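Local coordinates for protein flavin-dependent monooxygenase, oxygenase subunit HsaA (Mycobacterium tuberculosis, PDB 3AFF) that probably catalyses the FMNH2- and oxygen-dependent ortho-hydroxylation of the secosteroid phenol 3-HSA to the catechol 3,4-DHSA during cholesterol breakdown, at residues A[141-146]-A[190-195]; A[118-123]-A[150-155]; A[86-91]-A[239-244]; A[134-139]-A[197-202]. One frame throughout, in Å; residues are numbered along the deposited sequence.

Contact 1 of 4, residues A[141-146]-A[190-195]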
loop_
_atom_site.group_PDB
_atom_site.type_symbol
_atom_site.label_atom_id
_atom_site.label_comp_id
_atom_site.label_asym_id
_atom_site.label_seq_id
_atom_site.Cartn_x
_atom_site.Cartn_y
_atom_site.Cartn_z
ATOM N N TRP A 141 22.933 39.546 -13.461
ATOM C CA TRP A 141 21.533 39.156 -13.656
ATOM C C TRP A 141 20.552 40.269 -13.339
ATOM O O TRP A 141 19.480 40.005 -12.757
ATOM C CB TRP A 141 21.186 37.963 -12.767
ATOM C CG TRP A 141 21.148 36.621 -13.450
ATOM C CD1 TRP A 141 22.134 35.660 -13.437
ATOM C CD2 TRP A 141 20.033 36.053 -14.171
ATOM N NE1 TRP A 141 21.715 34.557 -14.153
ATOM C CE2 TRP A 141 20.431 34.765 -14.606
ATOM C CE3 TRP A 141 18.744 36.526 -14.516
ATOM C CZ2 TRP A 141 19.587 33.935 -15.355
ATOM C CZ3 TRP A 141 17.903 35.722 -15.294
ATOM C CH2 TRP A 141 18.322 34.423 -15.697
ATOM N N SER A 142 20.871 41.501 -13.722
ATOM C CA SER A 142 19.931 42.594 -13.442
ATOM C C SER A 142 19.010 42.758 -14.630
ATOM O O SER A 142 19.274 43.535 -15.505
ATOM C CB SER A 142 20.644 43.876 -13.008
ATOM O OG SER A 142 19.680 44.898 -12.722
ATOM N N SER A 143 17.907 41.995 -14.648
ATOM C CA SER A 143 16.966 42.002 -15.766
ATOM C C SER A 143 16.377 43.402 -16.079
ATOM O O SER A 143 15.926 44.150 -15.150
ATOM C CB SER A 143 15.854 40.962 -15.527
ATOM O OG SER A 143 16.412 39.643 -15.377
ATOM N N GLY A 144 16.406 43.772 -17.378
ATOM C CA GLY A 144 15.906 45.117 -17.785
ATOM C C GLY A 144 16.667 46.353 -17.253
ATOM O O GLY A 144 16.119 47.464 -17.274
ATOM N N CYS A 145 17.903 46.161 -16.807
ATOM C CA CYS A 145 18.699 47.260 -16.238
ATOM C C CYS A 145 18.980 48.402 -17.213
ATOM O O CYS A 145 19.141 49.518 -16.788
ATOM C CB CYS A 145 19.996 46.773 -15.589
ATOM S SG CYS A 145 21.165 45.925 -16.705
ATOM N N ASP A 146 19.036 48.095 -18.506
ATOM C CA ASP A 146 19.283 49.082 -19.544
ATOM C C ASP A 146 18.083 50.018 -19.665
ATOM O O ASP A 146 18.186 51.076 -20.265
ATOM C CB ASP A 146 19.596 48.403 -20.902
ATOM C CG ASP A 146 20.928 47.573 -20.893
ATOM O OD1 ASP A 146 20.874 46.315 -21.153
ATOM O OD2 ASP A 146 22.040 48.170 -20.642
ATOM N N THR A 190 16.250 39.600 -22.212
ATOM C CA THR A 190 15.985 40.228 -20.916
ATOM C C THR A 190 17.139 41.233 -20.555
ATOM O O THR A 190 16.993 42.074 -19.633
ATOM C CB THR A 190 15.809 39.192 -19.796
ATOM O OG1 THR A 190 17.040 38.508 -19.609
ATOM C CG2 THR A 190 14.666 38.133 -20.076
ATOM N N GLY A 191 18.280 41.128 -21.241
ATOM C CA GLY A 191 19.400 42.058 -20.998
ATOM C C GLY A 191 19.781 42.087 -19.515
ATOM O O GLY A 191 19.965 43.144 -18.917
ATOM N N SER A 192 19.884 40.905 -18.927
ATOM C CA SER A 192 20.152 40.747 -17.498
ATOM C C SER A 192 21.649 40.992 -17.228
ATOM O O SER A 192 22.382 40.078 -16.829
ATOM C CB SER A 192 19.644 39.388 -16.985
ATOM O OG SER A 192 18.241 39.204 -17.302
ATOM N N ASN A 193 22.073 42.244 -17.460
ATOM C CA ASN A 193 23.489 42.635 -17.396
ATOM C C ASN A 193 24.041 42.892 -15.973
ATOM O O ASN A 193 23.330 42.741 -14.973
ATOM C CB ASN A 193 23.793 43.776 -18.394
ATOM C CG ASN A 193 23.743 43.306 -19.844
ATOM O OD1 ASN A 193 23.023 43.863 -20.665
ATOM N ND2 ASN A 193 24.483 42.266 -20.148
ATOM N N THR A 194 25.332 43.213 -15.879
ATOM C CA THR A 194 26.019 43.318 -14.602
ATOM C C THR A 194 26.279 44.741 -14.102
ATOM O O THR A 194 26.638 45.632 -14.886
ATOM C CB THR A 194 27.302 42.528 -14.697
ATOM O OG1 THR A 194 26.919 41.149 -14.588
ATOM C CG2 THR A 194 28.231 42.868 -13.567
ATOM N N LEU A 195 26.112 44.967 -12.794
ATOM C CA LEU A 195 26.135 46.358 -12.261
ATOM C C LEU A 195 27.368 46.468 -11.394
ATOM O O LEU A 195 27.509 45.750 -10.395
ATOM C CB LEU A 195 24.881 46.678 -11.422
ATOM C CG LEU A 195 23.503 46.222 -11.923
ATOM C CD1 LEU A 195 22.421 46.264 -10.817
ATOM C CD2 LEU A 195 23.111 47.042 -13.159
HETATM O O HOH W 1 24.873 39.547 -15.592
#
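Ser-142 and Gly-144 supply the two direct backbone bonds that hold 141-146 against 190-195. Ser-142 N reaches Asn-193 O at 3.0 Å, while Gly-144 N meets Thr-190 O at 2.9 Å. Gly-144 is the third residue of a type II turn running from Ser-142 to Cys-145. Among side chains, the hydroxyls of Ser-143 and Ser-192 meet tip to tip, OG to OG 2.7 Å, each OG anti to its own carbonyl carbon (chi1 -59° and -54°). Ser-143 OG also bonds Trp-84 NE1, and Ser-142 OG bonds Ser-118 O. A water links the two segments: it accepts from Trp-141 N (2.9 Å), donates to Ser-192 O (2.8 Å) and bonds Thr-194 OG1. Apolar contacts flank this network. Trp-141 CE3 sits 3.9 Å from Ser-192 CB, and Leu-195 CD2 lies 4.0 Å from Cys-145 CB. The indole itself stacks on His-368 and sends NE1 to Ala-346 O of the second subunit. Trp-141, Ser-142 and Ser-143 match FMN-binding positions of relatives; with the hydroxyls of both serines and the Trp-141 backbone N-H all bonded, this buried setting is consistent with a flavin-site wall held in a defined conformation.

Contact 2 of 4, residues A[118-123]-A[150-155]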
loop_
_atom_site.group_PDB
_atom_site.type_symbol
_atom_site.label_atom_id
_atom_site.label_comp_id
_atom_site.label_asym_id
_atom_site.label_seq_id
_atom_site.Cartn_x
_atom_site.Cartn_y
_atom_site.Cartn_z
ATOM N N SER A 118 17.012 45.644 -10.327
ATOM C CA SER A 118 17.511 45.074 -9.082
ATOM C C SER A 118 18.598 44.053 -9.356
ATOM O O SER A 118 18.709 43.542 -10.451
ATOM C CB SER A 118 16.410 44.365 -8.291
ATOM O OG SER A 118 15.905 43.269 -9.034
ATOM N N SER A 119 19.440 43.816 -8.358
ATOM C CA SER A 119 20.151 42.532 -8.272
ATOM C C SER A 119 20.314 42.293 -6.791
ATOM O O SER A 119 21.250 42.844 -6.151
ATOM C CB SER A 119 21.488 42.527 -9.034
ATOM O OG SER A 119 22.229 41.313 -8.776
ATOM N N TYR A 120 19.375 41.505 -6.249
ATOM C CA TYR A 120 19.222 41.260 -4.795
ATOM C C TYR A 120 20.180 40.243 -4.175
ATOM O O TYR A 120 20.351 40.190 -2.945
ATOM C CB TYR A 120 17.803 40.814 -4.467
ATOM C CG TYR A 120 16.675 41.823 -4.776
ATOM C CD1 TYR A 120 16.735 43.134 -4.349
ATOM C CD2 TYR A 120 15.544 41.419 -5.506
ATOM C CE1 TYR A 120 15.643 44.076 -4.635
ATOM C CE2 TYR A 120 14.480 42.347 -5.838
ATOM C CZ TYR A 120 14.553 43.651 -5.363
ATOM O OH TYR A 120 13.512 44.527 -5.593
ATOM N N ALA A 121 20.815 39.449 -5.018
ATOM C CA ALA A 121 21.832 38.476 -4.574
ATOM C C ALA A 121 22.986 39.197 -3.899
ATOM O O ALA A 121 23.370 40.247 -4.326
ATOM C CB ALA A 121 22.371 37.677 -5.815
ATOM N N PRO A 122 23.541 38.629 -2.831
ATOM C CA PRO A 122 24.521 39.390 -2.089
ATOM C C PRO A 122 25.891 39.414 -2.838
ATOM O O PRO A 122 26.740 38.601 -2.552
ATOM C CB PRO A 122 24.654 38.576 -0.794
ATOM C CG PRO A 122 24.402 37.178 -1.212
ATOM C CD PRO A 122 23.318 37.281 -2.256
ATOM N N MET A 123 26.121 40.315 -3.790
ATOM C CA MET A 123 27.383 40.260 -4.520
ATOM C C MET A 123 28.226 41.530 -4.202
ATOM O O MET A 123 28.954 42.018 -5.059
ATOM C CB MET A 123 27.093 40.122 -6.034
ATOM C CG MET A 123 26.328 38.825 -6.381
ATOM S SD MET A 123 26.000 38.502 -8.109
ATOM C CE MET A 123 24.272 38.804 -8.045
ATOM N N TRP A 150 17.717 53.900 -11.934
ATOM C CA TRP A 150 18.118 53.611 -10.578
ATOM C C TRP A 150 18.143 52.071 -10.456
ATOM O O TRP A 150 17.542 51.364 -11.284
ATOM C CB TRP A 150 17.014 54.076 -9.649
ATOM C CG TRP A 150 16.883 55.593 -9.426
ATOM C CD1 TRP A 150 16.190 56.493 -10.222
ATOM C CD2 TRP A 150 17.400 56.337 -8.315
ATOM N NE1 TRP A 150 16.296 57.750 -9.674
ATOM C CE2 TRP A 150 17.042 57.693 -8.517
ATOM C CE3 TRP A 150 18.142 55.996 -7.171
ATOM C CZ2 TRP A 150 17.378 58.719 -7.592
ATOM C CZ3 TRP A 150 18.490 57.002 -6.270
ATOM C CH2 TRP A 150 18.076 58.366 -6.474
ATOM N N THR A 151 18.790 51.565 -9.400
ATOM C CA THR A 151 18.814 50.142 -9.166
ATOM C C THR A 151 18.795 49.842 -7.690
ATOM O O THR A 151 19.337 50.605 -6.880
ATOM C CB THR A 151 20.077 49.462 -9.826
ATOM O OG1 THR A 151 19.808 48.085 -9.975
ATOM C CG2 THR A 151 21.429 49.675 -8.981
ATOM N N PHE A 152 18.254 48.674 -7.353
ATOM C CA PHE A 152 18.546 48.036 -6.043
ATOM C C PHE A 152 19.707 47.063 -6.139
ATOM O O PHE A 152 19.828 46.357 -7.111
ATOM C CB PHE A 152 17.350 47.217 -5.545
ATOM C CG PHE A 152 16.059 48.017 -5.389
ATOM C CD1 PHE A 152 16.019 49.166 -4.587
ATOM C CD2 PHE A 152 14.894 47.592 -6.015
ATOM C CE1 PHE A 152 14.806 49.876 -4.373
ATOM C CE2 PHE A 152 13.670 48.340 -5.823
ATOM C CZ PHE A 152 13.644 49.444 -4.997
ATOM N N VAL A 153 20.542 46.993 -5.112
ATOM C CA VAL A 153 21.570 45.942 -5.058
ATOM C C VAL A 153 21.454 45.436 -3.632
ATOM O O VAL A 153 21.262 46.223 -2.694
ATOM C CB VAL A 153 23.062 46.475 -5.343
ATOM C CG1 VAL A 153 23.234 46.762 -6.804
ATOM C CG2 VAL A 153 23.390 47.684 -4.478
ATOM N N GLY A 154 21.547 44.128 -3.475
ATOM C CA GLY A 154 21.456 43.529 -2.187
ATOM C C GLY A 154 22.783 43.156 -1.546
ATOM O O GLY A 154 23.729 42.837 -2.231
ATOM N N GLY A 155 22.801 43.160 -0.217
ATOM C CA GLY A 155 23.962 42.784 0.530
ATOM C C GLY A 155 23.836 43.160 1.979
ATOM O O GLY A 155 22.865 43.828 2.391
#
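Ser-118 and Ser-119 run parallel to Phe-152 and Val-153, with Ser-119 N donating to Phe-152 O (2.9 Å) and Gly-154 N to Ser-119 O (3.0 Å). Beyond the paired residues the chain at Tyr-120 still hugs the strand: Gly-154 CA stands 3.6 Å from Tyr-120 O, a CA-H...O approach possible because no side chain intervenes at Gly-154. Pro-122 CA makes a similar, straighter approach to Gly-154 O (angle at H 167°). The side-chain contact is carried by Tyr-120 and Phe-152, which lie side by side and point the same way, each with CG anti to its carbonyl carbon (chi1 -62° and -58°). Tyr-120 CE1 touches Phe-152 CB at 3.7 Å, and its OH comes 3.4 Å from Phe-152 CD2; that hydroxyl bonds His-95 ND1. Ser-118 CB lies at the edge of the Phe-152 ring, near its plane, and over the rim of one face of the Tyr-120 ring. Ser-118, Ser-119 and Tyr-120 correspond to FMN-binding positions in relatives. Around the pair, His-95 of helix 80-96 and Phe-99 meet the Phe-152 ring, Leu-170 of strand 162-172 packs on it, and Trp-139 of strand 132-142 touches Ser-119 and Val-153.

Contact 3 of 4, residues A[86-91]-A[239-244]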
loop_
_atom_site.group_PDB
_atom_site.type_symbol
_atom_site.label_atom_id
_atom_site.label_comp_id
_atom_site.label_asym_id
_atom_site.label_seq_id
_atom_site.Cartn_x
_atom_site.Cartn_y
_atom_site.Cartn_z
ATOM N N SER A 86 9.146 42.569 -17.631
ATOM C CA SER A 86 7.974 43.336 -17.160
ATOM C C SER A 86 7.629 43.034 -15.715
ATOM O O SER A 86 7.373 43.929 -14.912
ATOM C CB SER A 86 6.728 43.154 -18.078
ATOM O OG SER A 86 7.037 43.524 -19.412
ATOM N N SER A 87 7.557 41.750 -15.390
ATOM C CA SER A 87 7.290 41.376 -14.034
ATOM C C SER A 87 8.307 42.009 -13.038
ATOM O O SER A 87 7.907 42.559 -12.037
ATOM C CB SER A 87 7.362 39.859 -13.918
ATOM O OG SER A 87 6.814 39.406 -12.689
ATOM N N ILE A 88 9.597 41.823 -13.312
ATOM C CA ILE A 88 10.681 42.183 -12.410
ATOM C C ILE A 88 10.766 43.729 -12.286
ATOM O O ILE A 88 10.733 44.261 -11.201
ATOM C CB ILE A 88 11.998 41.614 -12.978
ATOM C CG1 ILE A 88 12.017 40.123 -12.724
ATOM C CG2 ILE A 88 13.188 42.290 -12.281
ATOM C CD1 ILE A 88 13.219 39.375 -13.350
ATOM N N VAL A 89 10.844 44.429 -13.404
ATOM C CA VAL A 89 10.844 45.899 -13.387
ATOM C C VAL A 89 9.534 46.459 -12.775
ATOM O O VAL A 89 9.608 47.368 -11.964
ATOM C CB VAL A 89 11.304 46.495 -14.766
ATOM C CG1 VAL A 89 11.436 48.101 -14.744
ATOM C CG2 VAL A 89 12.643 45.876 -15.126
ATOM N N GLY A 90 8.334 45.919 -13.100
ATOM C CA GLY A 90 7.119 46.423 -12.424
ATOM C C GLY A 90 6.969 46.230 -10.929
ATOM O O GLY A 90 6.441 47.093 -10.242
ATOM N N VAL A 91 7.418 45.090 -10.404
ATOM C CA VAL A 91 7.303 44.797 -9.002
ATOM C C VAL A 91 8.332 45.650 -8.225
ATOM O O VAL A 91 8.190 45.915 -7.013
ATOM C CB VAL A 91 7.462 43.269 -8.724
ATOM C CG1 VAL A 91 8.947 42.856 -8.660
ATOM C CG2 VAL A 91 6.902 42.948 -7.386
ATOM N N THR A 239 7.051 34.971 -6.695
ATOM C CA THR A 239 5.958 35.006 -7.680
ATOM C C THR A 239 6.343 35.837 -8.853
ATOM O O THR A 239 5.932 35.564 -9.975
ATOM C CB THR A 239 4.605 35.487 -7.054
ATOM O OG1 THR A 239 4.318 34.686 -5.936
ATOM C CG2 THR A 239 3.435 35.368 -8.020
ATOM N N THR A 240 7.174 36.848 -8.647
ATOM C CA THR A 240 7.661 37.694 -9.757
ATOM C C THR A 240 8.259 36.906 -10.897
ATOM O O THR A 240 8.088 37.294 -12.065
ATOM C CB THR A 240 8.755 38.773 -9.244
ATOM O OG1 THR A 240 9.234 39.613 -10.282
ATOM C CG2 THR A 240 10.027 38.083 -8.644
ATOM N N ILE A 241 8.958 35.825 -10.529
ATOM C CA ILE A 241 9.665 34.873 -11.403
ATOM C C ILE A 241 8.716 33.722 -11.887
ATOM O O ILE A 241 8.673 33.406 -13.067
ATOM C CB ILE A 241 10.913 34.267 -10.546
ATOM C CG1 ILE A 241 12.002 35.307 -10.438
ATOM C CG2 ILE A 241 11.586 33.050 -11.161
ATOM C CD1 ILE A 241 11.906 36.394 -11.462
ATOM N N SER A 242 7.976 33.135 -10.949
ATOM C CA SER A 242 7.129 32.001 -11.250
ATOM C C SER A 242 5.978 32.365 -12.192
ATOM O O SER A 242 5.633 31.542 -13.057
ATOM C CB SER A 242 6.579 31.376 -9.992
ATOM O OG SER A 242 7.653 30.934 -9.145
ATOM N N ALA A 243 5.359 33.543 -12.007
ATOM C CA ALA A 243 4.300 33.924 -12.912
ATOM C C ALA A 243 4.657 33.989 -14.406
ATOM O O ALA A 243 3.912 33.432 -15.231
ATOM C CB ALA A 243 3.579 35.121 -12.450
ATOM N N PRO A 244 5.735 34.701 -14.802
ATOM C CA PRO A 244 6.026 34.649 -16.199
ATOM C C PRO A 244 6.495 33.261 -16.685
ATOM O O PRO A 244 6.314 32.943 -17.864
ATOM C CB PRO A 244 7.107 35.733 -16.360
ATOM C CG PRO A 244 7.741 35.788 -15.044
ATOM C CD PRO A 244 6.602 35.682 -14.128
#
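Thr-240 meets Ser-87, Ile-88 and Val-91 where helix 239-244 passes helix 86-91 in a roughly antiparallel sense, the short axes 8.9 Å apart at an angle of 151°. Its carbonyl accepts a hydrogen bond from Ser-87 OG, modelled at an unusually short 2.5 Å whose exact value deserves caution, in the carbonyl plane and on a lone pair (C=O...OG 124°). The Ser-87 hydroxyl reaches it by standing anti to its own backbone N. The Thr-240 side chain points at the other helix, OG1 lying 3.6 Å from Ile-88 CA and equally 3.6 Å from Val-91 CG1. Ile-241 starts away from helix 86-91 but returns at its end, where its CD1 lies 3.8 Å from Ile-88 CD1, methyl to methyl; its side chain also touches His-368 and Ala-369 of helix 354-370. Pro-244 closes the segment with CD 4.0 Å from Ser-87 OG. Lacking an N-H, it cannot bond Thr-240 O one turn back, and the helix kinks there. Ser-87 thus supplies a side-chain donor to the carbonyl that the proline leaves without its usual helical partner, probably satisfying a buried oxygen between N-terminal and C-terminal helices of this acyl-CoA dehydrogenase-like fold.

Contact 4 of 4, residues A[134-139]-A[197-202]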
loop_
_atom_site.group_PDB
_atom_site.type_symbol
_atom_site.label_atom_id
_atom_site.label_comp_id
_atom_site.label_asym_id
_atom_site.label_seq_id
_atom_site.Cartn_x
_atom_site.Cartn_y
_atom_site.Cartn_z
ATOM N N LEU A 134 29.259 53.122 2.471
ATOM C CA LEU A 134 30.083 53.087 1.302
ATOM C C LEU A 134 29.844 51.680 0.697
ATOM O O LEU A 134 30.116 50.653 1.344
ATOM C CB LEU A 134 31.566 53.340 1.700
ATOM C CG LEU A 134 32.521 53.623 0.515
ATOM C CD1 LEU A 134 32.213 54.998 -0.176
ATOM C CD2 LEU A 134 33.923 53.633 1.065
ATOM N N VAL A 135 29.362 51.659 -0.550
ATOM C CA VAL A 135 28.942 50.423 -1.206
ATOM C C VAL A 135 29.910 50.030 -2.329
ATOM O O VAL A 135 30.394 50.891 -3.083
ATOM C CB VAL A 135 27.474 50.482 -1.725
ATOM C CG1 VAL A 135 27.104 49.159 -2.519
ATOM C CG2 VAL A 135 26.466 50.682 -0.510
ATOM N N ASN A 136 30.199 48.733 -2.377
ATOM C CA ASN A 136 31.130 48.169 -3.342
ATOM C C ASN A 136 30.620 46.827 -3.741
ATOM O O ASN A 136 30.180 46.065 -2.891
ATOM C CB ASN A 136 32.549 48.023 -2.760
ATOM C CG ASN A 136 33.334 49.320 -2.840
ATOM O OD1 ASN A 136 33.722 49.763 -3.931
ATOM N ND2 ASN A 136 33.512 49.975 -1.710
ATOM N N GLY A 137 30.698 46.515 -5.031
ATOM C CA GLY A 137 30.350 45.177 -5.450
ATOM C C GLY A 137 30.150 45.066 -6.917
ATOM O O GLY A 137 30.300 46.050 -7.621
ATOM N N SER A 138 29.780 43.871 -7.377
ATOM C CA SER A 138 29.601 43.625 -8.801
ATOM C C SER A 138 28.460 42.611 -8.928
ATOM O O SER A 138 28.644 41.427 -8.617
ATOM C CB SER A 138 30.900 43.086 -9.449
ATOM O OG SER A 138 30.638 42.896 -10.846
ATOM N N TRP A 139 27.297 43.072 -9.382
ATOM C CA TRP A 139 26.047 42.303 -9.255
ATOM C C TRP A 139 25.514 41.917 -10.620
ATOM O O TRP A 139 25.230 42.793 -11.422
ATOM C CB TRP A 139 24.996 43.208 -8.614
ATOM C CG TRP A 139 25.029 43.289 -7.114
ATOM C CD1 TRP A 139 24.347 42.503 -6.256
ATOM C CD2 TRP A 139 25.717 44.248 -6.314
ATOM N NE1 TRP A 139 24.585 42.863 -4.947
ATOM C CE2 TRP A 139 25.417 43.957 -4.966
ATOM C CE3 TRP A 139 26.586 45.319 -6.601
ATOM C CZ2 TRP A 139 25.918 44.703 -3.918
ATOM C CZ3 TRP A 139 27.094 46.040 -5.553
ATOM C CH2 TRP A 139 26.764 45.743 -4.232
ATOM N N VAL A 197 29.770 48.696 -8.963
ATOM C CA VAL A 197 29.550 49.782 -8.035
ATOM C C VAL A 197 30.881 49.906 -7.299
ATOM O O VAL A 197 31.339 48.941 -6.739
ATOM C CB VAL A 197 28.360 49.431 -7.027
ATOM C CG1 VAL A 197 28.155 50.505 -6.029
ATOM C CG2 VAL A 197 27.032 49.139 -7.809
ATOM N N LYS A 198 31.487 51.095 -7.318
ATOM C CA LYS A 198 32.790 51.303 -6.636
ATOM C C LYS A 198 32.746 52.525 -5.751
ATOM O O LYS A 198 32.566 53.653 -6.249
ATOM C CB LYS A 198 33.952 51.487 -7.627
ATOM C CG LYS A 198 33.717 50.938 -8.996
ATOM C CD LYS A 198 35.033 50.424 -9.712
ATOM C CE LYS A 198 34.743 50.056 -11.208
ATOM N NZ LYS A 198 33.834 51.063 -11.984
ATOM N N ASP A 199 32.926 52.307 -4.456
ATOM C CA ASP A 199 33.057 53.376 -3.457
ATOM C C ASP A 199 31.932 54.391 -3.578
ATOM O O ASP A 199 32.192 55.601 -3.648
ATOM C CB ASP A 199 34.421 54.107 -3.559
ATOM C CG ASP A 199 35.568 53.294 -3.000
ATOM O OD1 ASP A 199 35.313 52.392 -2.192
ATOM O OD2 ASP A 199 36.750 53.575 -3.364
ATOM N N VAL A 200 30.686 53.902 -3.611
ATOM C CA VAL A 200 29.516 54.774 -3.725
ATOM C C VAL A 200 28.886 55.060 -2.368
ATOM O O VAL A 200 28.482 54.105 -1.627
ATOM C CB VAL A 200 28.456 54.170 -4.724
ATOM C CG1 VAL A 200 27.216 54.992 -4.725
ATOM C CG2 VAL A 200 29.050 54.088 -6.152
ATOM N N PHE A 201 28.785 56.359 -2.033
ATOM C CA PHE A 201 28.091 56.792 -0.834
ATOM C C PHE A 201 26.561 56.665 -1.008
ATOM O O PHE A 201 25.987 57.209 -1.965
ATOM C CB PHE A 201 28.480 58.243 -0.419
ATOM C CG PHE A 201 27.727 58.701 0.767
ATOM C CD1 PHE A 201 27.995 58.155 1.989
ATOM C CD2 PHE A 201 26.673 59.593 0.634
ATOM C CE1 PHE A 201 27.267 58.501 3.101
ATOM C CE2 PHE A 201 25.936 59.928 1.718
ATOM C CZ PHE A 201 26.257 59.404 2.995
ATOM N N VAL A 202 25.925 55.885 -0.122
ATOM C CA VAL A 202 24.454 55.710 -0.102
ATOM C C VAL A 202 23.970 56.214 1.216
ATOM O O VAL A 202 24.362 55.719 2.261
ATOM C CB VAL A 202 24.008 54.213 -0.389
ATOM C CG1 VAL A 202 22.505 54.118 -0.459
ATOM C CG2 VAL A 202 24.586 53.751 -1.752
#
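Trp-139 lays its indole obliquely against Val-197, CZ3 to CG2 3.8 Å, and the other flat groups that meet are the Asn-136 amide and Asp-199 carboxylate, whose planes stand 81° apart. Asp-199 belongs to a G1 beta bulge, in which it and Val-200 both face Val-135; Asn-136 reaches it from the facing antiparallel strand, its CG anti to the carbonyl carbon (chi1 -83°). Asp-199 N approaches Asn-136 OD1 at 2.7 Å from above the amide plane, 48° out of it, and not along a lone pair. In return Asn-136 ND2, with the acceptor nearly in its own amide plane, donates to the anti side of Asp-199 OD1 at 3.1 Å. One side chain therefore grips both the backbone and the carboxylate of the bulge residue, which has a positive phi where the chain turns its corner. Within the bulge Val-135 and Val-200 exchange two backbone bonds; past it, with the register shifted by one, Gly-137 and Val-197 do the same. Val-135, Val-197 and Val-200 point to one face of the sheet, packing toward Phe-169 and Ile-171 of strand 162-172. Asn-136 also touches Asp-160 of the third subunit, while Trp-139 NE1 bonds Gly-154 O. Among the apolar contacts, Val-135 CG1 lies 3.9 Å from Val-197 CG1, and its other methyl, CG2, 3.8 Å from Val-202 CG2.

Overall arrangement
From the N terminus, helix 86-91 opens the longest loop, which contact 3 closes only at 239-244; all the other contacts fall within it. Next comes 118-123, which pairs with 150-155 in contact 2. Between these two lie 134-139 and 141-146, the first halves of contacts 4 and 1, whose partners follow at 197-202 and 190-195. Contact 2 therefore crosses both, while contact 1 lies inside contact 4. Contacts 1, 2 and 4 share one beta sheet, tied further by probable hydrogen bonds from Ser-138 N to Met-123 O and from Leu-195 N to Trp-139 O. Ser-143, in the turn just after strand 132-142, packs on Ile-88, bringing the end of the sheet against the helices of contact 3.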